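Local coordinates for transcription antitermination protein NusB (Aquifex aeolicus, PDB 3R2C) that binds RNA, probably the boxA antiterminator sequence of ribosomal RNA operons, and is probably required for their transcription as an antitermination factor, at residues A[87-92]-A[128-133]. Sequence-based numbering, arbitrary orientation.
With nucleotides of chain E.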
loop_
_atom_site.group_PDB
_atom_site.type_symbol
_atom_site.label_atom_id
_atom_site.label_comp_id
_atom_site.label_asym_id
_atom_site.label_seq_id
_atom_site.Cartn_x
_atom_site.Cartn_y
_atom_site.Cartn_z
ATOM N N LEU A 87 5.024 -3.196 6.892
ATOM C CA LEU A 87 4.693 -2.378 8.043
ATOM C C LEU A 87 4.710 -3.228 9.317
ATOM O O LEU A 87 5.235 -2.804 10.356
ATOM C CB LEU A 87 3.321 -1.730 7.832
ATOM C CG LEU A 87 2.808 -0.871 8.991
ATOM C CD1 LEU A 87 3.785 0.262 9.293
ATOM C CD2 LEU A 87 1.408 -0.323 8.668
ATOM N N GLY A 88 4.131 -4.427 9.245
ATOM C CA GLY A 88 4.092 -5.327 10.390
ATOM C C GLY A 88 5.504 -5.668 10.848
ATOM O O GLY A 88 5.805 -5.677 12.035
ATOM N N VAL A 89 6.391 -5.933 9.907
ATOM C CA VAL A 89 7.758 -6.301 10.273
ATOM C C VAL A 89 8.486 -5.108 10.896
ATOM O O VAL A 89 9.200 -5.258 11.881
ATOM C CB VAL A 89 8.538 -6.843 9.064
ATOM C CG1 VAL A 89 10.056 -6.936 9.383
ATOM C CG2 VAL A 89 7.979 -8.199 8.656
ATOM N N ALA A 90 8.312 -3.928 10.309
ATOM C CA ALA A 90 8.943 -2.722 10.827
ATOM C C ALA A 90 8.550 -2.502 12.293
ATOM O O ALA A 90 9.401 -2.184 13.126
ATOM C CB ALA A 90 8.562 -1.503 9.985
ATOM N N GLU A 91 7.275 -2.672 12.623
ATOM C CA GLU A 91 6.850 -2.401 14.001
ATOM C C GLU A 91 7.214 -3.524 14.972
ATOM O O GLU A 91 7.690 -3.267 16.080
ATOM C CB GLU A 91 5.341 -2.128 14.104
ATOM C CG GLU A 91 5.000 -1.494 15.455
ATOM C CD GLU A 91 3.618 -0.883 15.503
ATOM O OE1 GLU A 91 2.842 -1.079 14.542
ATOM O OE2 GLU A 91 3.309 -0.205 16.510
ATOM N N LEU A 92 6.977 -4.765 14.572
ATOM C CA LEU A 92 7.190 -5.899 15.474
ATOM C C LEU A 92 8.671 -6.103 15.747
ATOM O O LEU A 92 9.071 -6.433 16.852
ATOM C CB LEU A 92 6.619 -7.181 14.863
ATOM C CG LEU A 92 5.090 -7.241 14.876
ATOM C CD1 LEU A 92 4.611 -8.447 14.064
ATOM C CD2 LEU A 92 4.546 -7.283 16.312
ATOM N N SER A 128 2.947 -14.163 11.354
ATOM C CA SER A 128 3.068 -14.988 12.546
ATOM C C SER A 128 4.340 -15.832 12.529
ATOM O O SER A 128 5.010 -15.974 13.548
ATOM C CB SER A 128 1.851 -15.907 12.686
ATOM O OG SER A 128 1.910 -16.597 13.921
ATOM N N ALA A 129 4.650 -16.418 11.376
ATOM C CA ALA A 129 5.881 -17.185 11.218
ATOM C C ALA A 129 7.110 -16.290 11.382
ATOM O O ALA A 129 8.081 -16.668 12.034
ATOM C CB ALA A 129 5.908 -17.863 9.855
ATOM N N ILE A 130 7.071 -15.101 10.788
ATOM C CA ILE A 130 8.178 -14.167 10.898
ATOM C C ILE A 130 8.395 -13.838 12.367
ATOM O O ILE A 130 9.525 -13.842 12.858
ATOM C CB ILE A 130 7.891 -12.847 10.133
ATOM C CG1 ILE A 130 7.968 -13.080 8.623
ATOM C CG2 ILE A 130 8.889 -11.750 10.545
ATOM C CD1 ILE A 130 7.384 -11.920 7.803
ATOM N N TYR A 131 7.300 -13.556 13.065
ATOM C CA TYR A 131 7.379 -13.143 14.458
ATOM C C TYR A 131 7.895 -14.276 15.355
ATOM O O TYR A 131 8.664 -14.040 16.280
ATOM C CB TYR A 131 6.012 -12.664 14.963
ATOM C CG TYR A 131 6.099 -11.974 16.300
ATOM C CD1 TYR A 131 6.913 -10.859 16.468
ATOM C CD2 TYR A 131 5.374 -12.433 17.397
ATOM C CE1 TYR A 131 7.008 -10.221 17.687
ATOM C CE2 TYR A 131 5.464 -11.799 18.628
ATOM C CZ TYR A 131 6.279 -10.688 18.760
ATOM O OH TYR A 131 6.379 -10.051 19.978
ATOM N N LYS A 132 7.481 -15.505 15.097
ATOM C CA LYS A 132 7.906 -16.595 15.968
ATOM C C LYS A 132 9.389 -16.899 15.770
ATOM O O LYS A 132 10.088 -17.247 16.718
ATOM C CB LYS A 132 7.058 -17.846 15.759
ATOM C CG LYS A 132 5.950 -17.992 16.797
ATOM C CD LYS A 132 4.740 -17.146 16.453
ATOM C CE LYS A 132 3.585 -18.014 15.986
ATOM N NZ LYS A 132 3.950 -18.920 14.862
ATOM N N ALA A 133 9.867 -16.747 14.542
ATOM C CA ALA A 133 11.276 -16.952 14.249
ATOM C C ALA A 133 12.118 -15.857 14.906
ATOM O O ALA A 133 13.203 -16.121 15.403
ATOM C CB ALA A 133 11.504 -16.990 12.754
ATOM P P U E 4 -3.394 -12.005 20.892
ATOM O OP1 U E 4 -4.767 -12.415 21.256
ATOM O OP2 U E 4 -2.244 -12.674 21.543
ATOM O "O5'" U E 4 -3.220 -12.058 19.323
ATOM C "C5'" U E 4 -3.985 -11.223 18.481
ATOM C "C4'" U E 4 -3.927 -11.722 17.078
ATOM O "O4'" U E 4 -2.576 -11.597 16.589
ATOM C "C3'" U E 4 -4.247 -13.194 16.909
ATOM O "O3'" U E 4 -5.644 -13.429 16.873
ATOM C "C2'" U E 4 -3.509 -13.549 15.618
ATOM O "O2'" U E 4 -4.251 -13.127 14.482
ATOM C "C1'" U E 4 -2.270 -12.665 15.725
ATOM N N1 U E 4 -1.081 -13.368 16.256
ATOM C C2 U E 4 -0.467 -14.321 15.469
ATOM O O2 U E 4 -0.898 -14.685 14.389
ATOM N N3 U E 4 0.663 -14.874 16.010
ATOM C C4 U E 4 1.256 -14.557 17.210
ATOM O O4 U E 4 2.284 -15.149 17.537
ATOM C C5 U E 4 0.593 -13.535 17.957
ATOM C C6 U E 4 -0.519 -12.985 17.451
ATOM P P C E 6 -7.050 -18.076 11.129
ATOM O OP1 C E 6 -7.796 -18.487 9.927
ATOM O OP2 C E 6 -7.317 -18.775 12.399
ATOM O "O5'" C E 6 -5.475 -18.115 10.839
ATOM C "C5'" C E 6 -4.932 -17.572 9.637
ATOM C "C4'" C E 6 -3.462 -17.903 9.501
ATOM O "O4'" C E 6 -2.749 -17.346 10.638
ATOM C "C3'" C E 6 -3.132 -19.398 9.493
ATOM O "O3'" C E 6 -1.908 -19.599 8.784
ATOM C "C2'" C E 6 -2.906 -19.670 10.974
ATOM O "O2'" C E 6 -2.163 -20.838 11.255
ATOM C "C1'" C E 6 -2.159 -18.401 11.390
ATOM N N1 C E 6 -2.269 -18.060 12.823
ATOM C C2 C E 6 -1.133 -18.123 13.638
ATOM O O2 C E 6 -0.068 -18.490 13.134
ATOM N N3 C E 6 -1.221 -17.781 14.944
ATOM C C4 C E 6 -2.399 -17.391 15.438
ATOM N N4 C E 6 -2.460 -17.063 16.728
ATOM C C5 C E 6 -3.571 -17.322 14.638
ATOM C C6 C E 6 -3.460 -17.660 13.351
HETATM O O HOH W 1 8.150 -7.173 19.369
#
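Leu-92 crosses Tyr-131 at about a right angle where helix 79-94 meets the last helix, 117-137, in the all-helical NusB fold. The tight part is apolar. Leu-92 brings CB to within 4.0 Å of CD1 of Tyr-131, an oblique approach to the ring, while the leucine's CD1 and CD2 methyls rest near the ring's CD1 and CE1 respectively; Pro-100 of helix 100-114 packs against both residues. About a turn earlier on helix 79-94, Val-89 meets Ile-130 at right angles, CG2 of the valine lying 3.9 Å from CD1 of the isoleucine, and Ile-65 of helix 58-66 joins both. With CG anti to the backbone N (chi1 -169°), the ring of Tyr-131 ends beside Leu-92, and its hydroxyl reaches a looser, wetter margin. There a water donates to Leu-92 O at 2.8 Å and accepts a weak bond from Tyr-131 OH, bridging the helices. Were Tyr-131 replaced by an alanine, Leu-92 would probably lose its aromatic partner and the water its second anchor. Beyond the ring, helix 117-137 meets RNA: O4 of U4 of chain E lies near the plane of the tyrosine ring, at its edge, and Lys-132 CD comes within 3.3 Å of that oxygen. Ser-128 ties two nucleotides together, its OG accepting from N3 of U4 at 3.0 Å (161° at the hydrogen) and donating to O2 of C6 of chain E at 2.8 Å.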